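Local coordinates for sp1 protein (Swine acute diarrhea syndrome coronavirus, PDB 6LPA), which is a coronavirus non-structural protein 1 that probably acts on the infected host cell, with links to host proliferation and immune evasion, at residues 76-81 with 88-93; 61-66 with 71-76. One frame throughout, in Å; residues are numbered along the deposited sequence.

Both contacts belong to the six-stranded mixed beta-sheet of this alphacoronavirus nsp1, and their centres lie about 7 Å apart. Interaction 2 pairs strands 61-66 and 71-77 as an antiparallel hairpin; interaction 1 then follows the chain out of the second strand, through a turn, and back to strand 85-91 on the other side of 61-66. Ala76 is common to the two. Strand 61-66 lies between the partners of interaction 1: Leu89 N is 2.9 Å from Val63 O, probably a hydrogen bond, and Trp88 CD1 rests 3.5 Å from Val62 CG2. Each contact also reaches the second subunit.

Interaction 1 (76-81 with 88-93); sequences ATFGAR and WLIPSN
Trp88 receives the edge of Phe78 on one face of its indole, a T-shaped (edge-to-face) pair that ties the type I beta turn from Thr77 to Ala80 to strand 85-91 of the mixed beta-sheet. The Phe78 ring and the six-membered ring of Trp88 have centroids 4.8 Å apart and planes at 73°. Phe78 CE1 lies over the middle of the indole, 3.6 Å from Trp88 CD2, while its CD1 reaches toward the pyrrole side. Phe78 extends this far because its CG is trans to the backbone N (chi1 -173°), which carries the ring out from the turn. The indole edge is occupied as well: NE1 donates to a water that itself donates to Thr77 O and Ala80 O, so one water joins the turn to the strand. Farther round that edge, Arg81 NH1 approaches Trp88 CZ2 at 3.8 Å. Two residues on, Ile90 adds its CD1, 3.8 Å from Phe78 CE1, so the same phenyl carbon touches both side chains; Gln50 and Val56 also pack on Phe78. The strand ends at Pro91; just beyond it, Ser92 OG is hydrogen-bonded to Ser17 O. Arg81, just past the turn, is held by two of its carbonyls: Arg81 NH1 donates in the carbonyl plane to a lone pair of Phe78 O at 3.1 Å, and Arg81 NH1 reaches Ala80 O from above the carbonyl plane at 2.9 Å.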
ATOM      1  N   ALA A  76      -1.578   1.769  -3.244  1.00 47.26           N
ATOM      2  CA  ALA A  76      -2.154   1.255  -2.006  1.00 50.93           C
ATOM      3  C   ALA A  76      -3.599   0.855  -2.274  1.00 51.04           C
ATOM      4  O   ALA A  76      -4.218   1.320  -3.240  1.00 48.69           O
ATOM      5  CB  ALA A  76      -2.077   2.295  -0.873  1.00 50.09           C
ATOM      6  N   THR A  77      -4.134  -0.032  -1.430  1.00 47.61           N
ATOM      7  CA  THR A  77      -5.546  -0.365  -1.551  1.00 49.97           C
ATOM      8  C   THR A  77      -6.392   0.843  -1.178  1.00 49.43           C
ATOM      9  O   THR A  77      -6.009   1.650  -0.327  1.00 45.58           O
ATOM     10  CB  THR A  77      -5.943  -1.551  -0.650  1.00 46.89           C
ATOM     11  OG1 THR A  77      -5.666  -1.238   0.727  1.00 48.40           O
ATOM     12  CG2 THR A  77      -5.197  -2.844  -1.072  1.00 50.20           C
ATOM     13  N   PHE A  78      -7.573   0.932  -1.805  1.00 43.36           N
ATOM     14  CA  PHE A  78      -8.502   2.024  -1.531  1.00 45.80           C
ATOM     15  C   PHE A  78      -8.906   2.038  -0.061  1.00 50.43           C
ATOM     16  O   PHE A  78      -9.129   3.111   0.520  1.00 46.72           O
ATOM     17  CB  PHE A  78      -9.720   1.882  -2.463  1.00 49.51           C
ATOM     18  CG  PHE A  78     -10.697   3.037  -2.426  1.00 51.16           C
ATOM     19  CD1 PHE A  78     -10.267   4.362  -2.289  1.00 44.93           C
ATOM     20  CD2 PHE A  78     -12.065   2.793  -2.569  1.00 47.10           C
ATOM     21  CE1 PHE A  78     -11.208   5.424  -2.259  1.00 42.00           C
ATOM     22  CE2 PHE A  78     -12.989   3.827  -2.545  1.00 51.76           C
ATOM     23  CZ  PHE A  78     -12.563   5.152  -2.397  1.00 47.29           C
ATOM     24  N   GLY A  79      -8.962   0.856   0.568  1.00 47.77           N
ATOM     25  CA  GLY A  79      -9.345   0.725   1.962  1.00 47.97           C
ATOM     26  C   GLY A  79      -8.240   0.979   2.979  1.00 48.96           C
ATOM     27  O   GLY A  79      -8.540   1.145   4.163  1.00 51.67           O
ATOM     28  N   ALA A  80      -6.980   1.035   2.557  1.00 48.90           N
ATOM     29  CA  ALA A  80      -5.915   1.290   3.524  1.00 50.27           C
ATOM     30  C   ALA A  80      -6.069   2.668   4.167  1.00 51.35           C
ATOM     31  O   ALA A  80      -6.524   3.630   3.537  1.00 47.42           O
ATOM     32  CB  ALA A  80      -4.540   1.179   2.864  1.00 48.00           C
ATOM     33  N   ARG A  81      -5.669   2.759   5.434  1.00 51.69           N
ATOM     34  CA  ARG A  81      -5.847   3.965   6.245  1.00 50.73           C
ATOM     35  C   ARG A  81      -4.576   4.301   7.022  1.00 52.64           C
ATOM     36  O   ARG A  81      -4.520   4.137   8.247  1.00 52.12           O
ATOM     37  CB  ARG A  81      -7.029   3.799   7.203  1.00 49.59           C
ATOM     38  CG  ARG A  81      -8.386   3.692   6.532  1.00 49.23           C
ATOM     39  CD  ARG A  81      -8.844   5.048   6.019  1.00 44.95           C
ATOM     40  NE  ARG A  81     -10.152   4.971   5.373  1.00 47.07           N
ATOM     41  CZ  ARG A  81     -10.353   4.520   4.141  1.00 47.95           C
ATOM     42  NH1 ARG A  81      -9.332   4.104   3.399  1.00 46.73           N
ATOM     43  NH2 ARG A  81     -11.578   4.488   3.646  1.00 49.99           N
ATOM     44  N   TRP A  88      -6.927  10.182  -2.822  1.00 44.43           N
ATOM     45  CA  TRP A  88      -6.480   9.202  -3.801  1.00 45.98           C
ATOM     46  C   TRP A  88      -6.597   9.778  -5.205  1.00 45.21           C
ATOM     47  O   TRP A  88      -7.397  10.679  -5.466  1.00 45.41           O
ATOM     48  CB  TRP A  88      -7.300   7.911  -3.747  1.00 46.15           C
ATOM     49  CG  TRP A  88      -7.489   7.305  -2.387  1.00 47.91           C
ATOM     50  CD1 TRP A  88      -6.757   6.294  -1.829  1.00 43.90           C
ATOM     51  CD2 TRP A  88      -8.510   7.646  -1.428  1.00 45.81           C
ATOM     52  NE1 TRP A  88      -7.261   5.988  -0.572  1.00 46.63           N
ATOM     53  CE2 TRP A  88      -8.329   6.805  -0.302  1.00 42.14           C
ATOM     54  CE3 TRP A  88      -9.551   8.582  -1.409  1.00 46.43           C
ATOM     55  CZ2 TRP A  88      -9.150   6.880   0.834  1.00 47.74           C
ATOM     56  CZ3 TRP A  88     -10.369   8.663  -0.269  1.00 48.52           C
ATOM     57  CH2 TRP A  88     -10.168   7.804   0.831  1.00 45.38           C
ATOM     58  N   LEU A  89      -5.806   9.219  -6.115  1.00 43.20           N
ATOM     59  CA  LEU A  89      -6.008   9.377  -7.550  1.00 46.00           C
ATOM     60  C   LEU A  89      -6.527   8.045  -8.061  1.00 46.80           C
ATOM     61  O   LEU A  89      -5.876   7.010  -7.871  1.00 44.68           O
ATOM     62  CB  LEU A  89      -4.713   9.768  -8.261  1.00 43.99           C
ATOM     63  CG  LEU A  89      -4.298  11.233  -8.203  1.00 47.26           C
ATOM     64  CD1 LEU A  89      -2.801  11.356  -8.485  1.00 48.98           C
ATOM     65  CD2 LEU A  89      -5.121  12.031  -9.228  1.00 48.99           C
ATOM     66  N   ILE A  90      -7.700   8.074  -8.685  1.00 46.15           N
ATOM     67  CA  ILE A  90      -8.430   6.876  -9.074  1.00 45.03           C
ATOM     68  C   ILE A  90      -8.876   7.025 -10.518  1.00 45.46           C
ATOM     69  O   ILE A  90      -9.463   8.061 -10.880  1.00 42.80           O
ATOM     70  CB  ILE A  90      -9.656   6.642  -8.168  1.00 47.83           C
ATOM     71  CG1 ILE A  90      -9.307   6.897  -6.690  1.00 43.44           C
ATOM     72  CG2 ILE A  90     -10.213   5.247  -8.395  1.00 46.09           C
ATOM     73  CD1 ILE A  90     -10.512   6.888  -5.738  1.00 41.92           C
ATOM     74  N   PRO A  91      -8.669   6.011 -11.355  1.00 43.08           N
ATOM     75  CA  PRO A  91      -9.161   6.086 -12.740  1.00 49.21           C
ATOM     76  C   PRO A  91     -10.655   6.364 -12.750  1.00 49.21           C
ATOM     77  O   PRO A  91     -11.448   5.643 -12.134  1.00 47.19           O
ATOM     78  CB  PRO A  91      -8.813   4.706 -13.317  1.00 51.44           C
ATOM     79  CG  PRO A  91      -7.626   4.253 -12.505  1.00 46.87           C
ATOM     80  CD  PRO A  91      -7.911   4.772 -11.100  1.00 45.36           C
ATOM     81  N   SER A  92     -11.028   7.454 -13.417  1.00 45.26           N
ATOM     82  CA  SER A  92     -12.410   7.902 -13.461  1.00 46.33           C
ATOM     83  C   SER A  92     -12.557   8.952 -14.549  1.00 47.58           C
ATOM     84  O   SER A  92     -11.636   9.737 -14.798  1.00 45.50           O
ATOM     85  CB  SER A  92     -12.850   8.488 -12.111  1.00 44.45           C
ATOM     86  OG  SER A  92     -14.129   9.068 -12.249  1.00 49.11           O
ATOM     87  N   ASN A  93     -13.728   8.965 -15.179  1.00 45.78           N
ATOM     88  CA  ASN A  93     -14.110   9.996 -16.136  1.00 47.10           C
ATOM     89  C   ASN A  93     -15.072  11.032 -15.544  1.00 49.84           C
ATOM     90  O   ASN A  93     -15.813  11.673 -16.297  1.00 49.59           O
ATOM     91  CB  ASN A  93     -14.726   9.342 -17.378  1.00 50.44           C
ATOM     92  CG  ASN A  93     -13.691   8.593 -18.224  1.00 55.43           C
ATOM     93  OD1 ASN A  93     -12.571   9.067 -18.415  1.00 53.56           O
ATOM     94  ND2 ASN A  93     -14.058   7.403 -18.702  1.00 54.47           N
TER
HETATM   95  O   HOH W   1      -5.760   3.984   1.063  1.00 49.04           O

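Interaction 2 (61-66 with 71-76); sequences FVVALE and LTAYIA
Val62, Ala64 and Glu66 pair with Ala76, Tyr74 and Thr72 in the antiparallel hairpin of strands 61-66 and 71-77. At each of these three hydrogen-bonded pairs both backbone N-H groups find a carbonyl across the ladder; Ala64 N to Tyr74 O is 2.7 Å and Thr72 N to Glu66 O 2.8 Å. Alpha hydrogens supplement the ladder, with Ala73 CA 3.1 Å from Ala64 O. On the face carrying Ala64, Tyr74 OH donates to Glu66 OE2 at a very short 2.5 Å, the carboxylate lying almost perpendicular to the phenol ring. Tyr74 CG sits between its backbone N and carbonyl carbon (chi1 56°), which turns the ring back over the neighbouring strand, where Ala64 CB makes a CH-pi contact with one face, 4.2 Å from the ring centroid. The other carboxylate oxygen, Glu66 OE1, accepts from a water 2.7 Å away that also bonds to Thr72 OG1, and from Met24 N of the second subunit. On the other face, with Leu65, Val63 CG1 packs on Ala73 CB; Leu65 CD2 meets Leu71 CD1 at 3.8 Å. The hairpin lies between strands 85-91 and 96-104 in the sheet, while helix 24-28 packs against Phe61 and Ile75.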
ATOM      1  N   PHE A  61      -6.485  -1.672  -5.724  1.00 45.61           N
ATOM      2  CA  PHE A  61      -5.337  -0.785  -5.668  1.00 50.69           C
ATOM      3  C   PHE A  61      -5.623   0.511  -6.413  1.00 49.54           C
ATOM      4  O   PHE A  61      -6.086   0.498  -7.559  1.00 46.85           O
ATOM      5  CB  PHE A  61      -4.108  -1.470  -6.256  1.00 49.35           C
ATOM      6  CG  PHE A  61      -3.492  -2.454  -5.324  1.00 53.21           C
ATOM      7  CD1 PHE A  61      -2.736  -2.020  -4.246  1.00 54.63           C
ATOM      8  CD2 PHE A  61      -3.709  -3.810  -5.487  1.00 55.93           C
ATOM      9  CE1 PHE A  61      -2.180  -2.934  -3.366  1.00 57.67           C
ATOM     10  CE2 PHE A  61      -3.159  -4.726  -4.605  1.00 56.53           C
ATOM     11  CZ  PHE A  61      -2.388  -4.287  -3.553  1.00 52.04           C
ATOM     12  N   VAL A  62      -5.363   1.628  -5.744  1.00 50.64           N
ATOM     13  CA  VAL A  62      -5.403   2.950  -6.358  1.00 49.64           C
ATOM     14  C   VAL A  62      -4.094   3.645  -5.997  1.00 52.43           C
ATOM     15  O   VAL A  62      -3.197   3.021  -5.413  1.00 48.66           O
ATOM     16  CB  VAL A  62      -6.644   3.733  -5.886  1.00 46.58           C
ATOM     17  CG1 VAL A  62      -7.923   2.977  -6.253  1.00 42.03           C
ATOM     18  CG2 VAL A  62      -6.612   3.923  -4.397  1.00 44.52           C
ATOM     19  N   VAL A  63      -3.946   4.923  -6.364  1.00 47.98           N
ATOM     20  CA  VAL A  63      -2.835   5.742  -5.886  1.00 45.43           C
ATOM     21  C   VAL A  63      -3.319   6.499  -4.664  1.00 47.91           C
ATOM     22  O   VAL A  63      -4.389   7.123  -4.696  1.00 46.94           O
ATOM     23  CB  VAL A  63      -2.319   6.706  -6.973  1.00 48.36           C
ATOM     24  CG1 VAL A  63      -1.406   7.770  -6.363  1.00 46.44           C
ATOM     25  CG2 VAL A  63      -1.559   5.932  -8.057  1.00 49.24           C
ATOM     26  N   ALA A  64      -2.570   6.399  -3.572  1.00 46.62           N
ATOM     27  CA  ALA A  64      -2.853   7.142  -2.354  1.00 50.19           C
ATOM     28  C   ALA A  64      -1.884   8.314  -2.264  1.00 49.09           C
ATOM     29  O   ALA A  64      -0.796   8.284  -2.836  1.00 49.94           O
ATOM     30  CB  ALA A  64      -2.730   6.251  -1.109  1.00 50.85           C
ATOM     31  N   LEU A  65      -2.306   9.360  -1.553  1.00 48.83           N
ATOM     32  CA  LEU A  65      -1.483  10.551  -1.339  1.00 50.85           C
ATOM     33  C   LEU A  65      -1.555  10.928   0.130  1.00 49.41           C
ATOM     34  O   LEU A  65      -2.642  11.210   0.642  1.00 50.48           O
ATOM     35  CB  LEU A  65      -1.952  11.725  -2.213  1.00 52.41           C
ATOM     36  CG  LEU A  65      -1.861  11.558  -3.737  1.00 54.63           C
ATOM     37  CD1 LEU A  65      -3.187  11.077  -4.352  1.00 46.32           C
ATOM     38  CD2 LEU A  65      -1.419  12.873  -4.410  1.00 58.48           C
ATOM     39  N   GLU A  66      -0.411  10.924   0.808  1.00 51.33           N
ATOM     40  CA  GLU A  66      -0.341  11.284   2.217  1.00 50.75           C
ATOM     41  C   GLU A  66       0.696  12.380   2.410  1.00 52.20           C
ATOM     42  O   GLU A  66       1.648  12.494   1.630  1.00 52.28           O
ATOM     43  CB  GLU A  66       0.022  10.087   3.094  1.00 51.22           C
ATOM     44  CG  GLU A  66       1.453   9.622   2.981  1.00 53.04           C
ATOM     45  CD  GLU A  66       1.714   8.381   3.834  1.00 60.30           C
ATOM     46  OE1 GLU A  66       2.724   8.359   4.575  1.00 59.42           O
ATOM     47  OE2 GLU A  66       0.896   7.433   3.763  1.00 56.87           O
ATOM     48  N   LEU A  71       2.715  16.366  -0.642  1.00 59.21           N
ATOM     49  CA  LEU A  71       2.156  15.021  -0.671  1.00 58.17           C
ATOM     50  C   LEU A  71       3.149  14.032  -1.262  1.00 57.57           C
ATOM     51  O   LEU A  71       3.908  14.356  -2.179  1.00 61.07           O
ATOM     52  CB  LEU A  71       0.879  14.978  -1.510  1.00 52.90           C
ATOM     53  CG  LEU A  71      -0.242  15.896  -1.030  1.00 56.14           C
ATOM     54  CD1 LEU A  71      -1.445  15.782  -1.966  1.00 54.81           C
ATOM     55  CD2 LEU A  71      -0.605  15.566   0.410  1.00 43.41           C
ATOM     56  N   THR A  72       3.126  12.807  -0.758  1.00 52.65           N
ATOM     57  CA  THR A  72       3.797  11.714  -1.443  1.00 54.90           C
ATOM     58  C   THR A  72       2.767  10.686  -1.904  1.00 54.19           C
ATOM     59  O   THR A  72       1.837  10.326  -1.168  1.00 50.82           O
ATOM     60  CB  THR A  72       4.879  11.086  -0.565  1.00 57.72           C
ATOM     61  OG1 THR A  72       4.306  10.646   0.661  1.00 65.97           O
ATOM     62  CG2 THR A  72       5.927  12.120  -0.243  1.00 61.60           C
ATOM     63  N   ALA A  73       2.925  10.250  -3.148  1.00 51.87           N
ATOM     64  CA  ALA A  73       1.981   9.372  -3.815  1.00 52.21           C
ATOM     65  C   ALA A  73       2.566   7.972  -3.930  1.00 53.34           C
ATOM     66  O   ALA A  73       3.755   7.811  -4.216  1.00 49.66           O
ATOM     67  CB  ALA A  73       1.638   9.911  -5.202  1.00 48.07           C
ATOM     68  N   TYR A  74       1.726   6.960  -3.716  1.00 46.82           N
ATOM     69  CA  TYR A  74       2.178   5.579  -3.812  1.00 48.78           C
ATOM     70  C   TYR A  74       0.959   4.715  -4.076  1.00 51.58           C
ATOM     71  O   TYR A  74      -0.178   5.156  -3.912  1.00 50.02           O
ATOM     72  CB  TYR A  74       2.903   5.135  -2.540  1.00 48.69           C
ATOM     73  CG  TYR A  74       2.077   5.308  -1.281  1.00 50.47           C
ATOM     74  CD1 TYR A  74       1.984   6.547  -0.657  1.00 51.26           C
ATOM     75  CD2 TYR A  74       1.406   4.238  -0.708  1.00 51.53           C
ATOM     76  CE1 TYR A  74       1.237   6.718   0.486  1.00 54.04           C
ATOM     77  CE2 TYR A  74       0.642   4.400   0.448  1.00 51.10           C
ATOM     78  CZ  TYR A  74       0.569   5.641   1.039  1.00 51.96           C
ATOM     79  OH  TYR A  74      -0.175   5.832   2.182  1.00 53.23           O
ATOM     80  N   ILE A  75       1.206   3.485  -4.479  1.00 52.06           N
ATOM     81  CA  ILE A  75       0.132   2.545  -4.772  1.00 51.36           C
ATOM     82  C   ILE A  75      -0.271   1.851  -3.480  1.00 50.82           C
ATOM     83  O   ILE A  75       0.582   1.431  -2.695  1.00 50.13           O
ATOM     84  CB  ILE A  75       0.572   1.546  -5.859  1.00 50.25           C
ATOM     85  CG1 ILE A  75       0.887   2.308  -7.131  1.00 46.60           C
ATOM     86  CG2 ILE A  75      -0.517   0.515  -6.129  1.00 47.02           C
ATOM     87  CD1 ILE A  75       1.277   1.415  -8.315  1.00 52.59           C
ATOM     88  N   ALA A  76      -1.578   1.769  -3.244  1.00 47.26           N
ATOM     89  CA  ALA A  76      -2.154   1.255  -2.006  1.00 50.93           C
ATOM     90  C   ALA A  76      -3.599   0.855  -2.274  1.00 51.04           C
ATOM     91  O   ALA A  76      -4.218   1.320  -3.240  1.00 48.69           O
ATOM     92  CB  ALA A  76      -2.077   2.295  -0.873  1.00 50.09           C
TER
HETATM   93  O   HOH W   2       4.805   9.678   3.358  1.00 62.72           O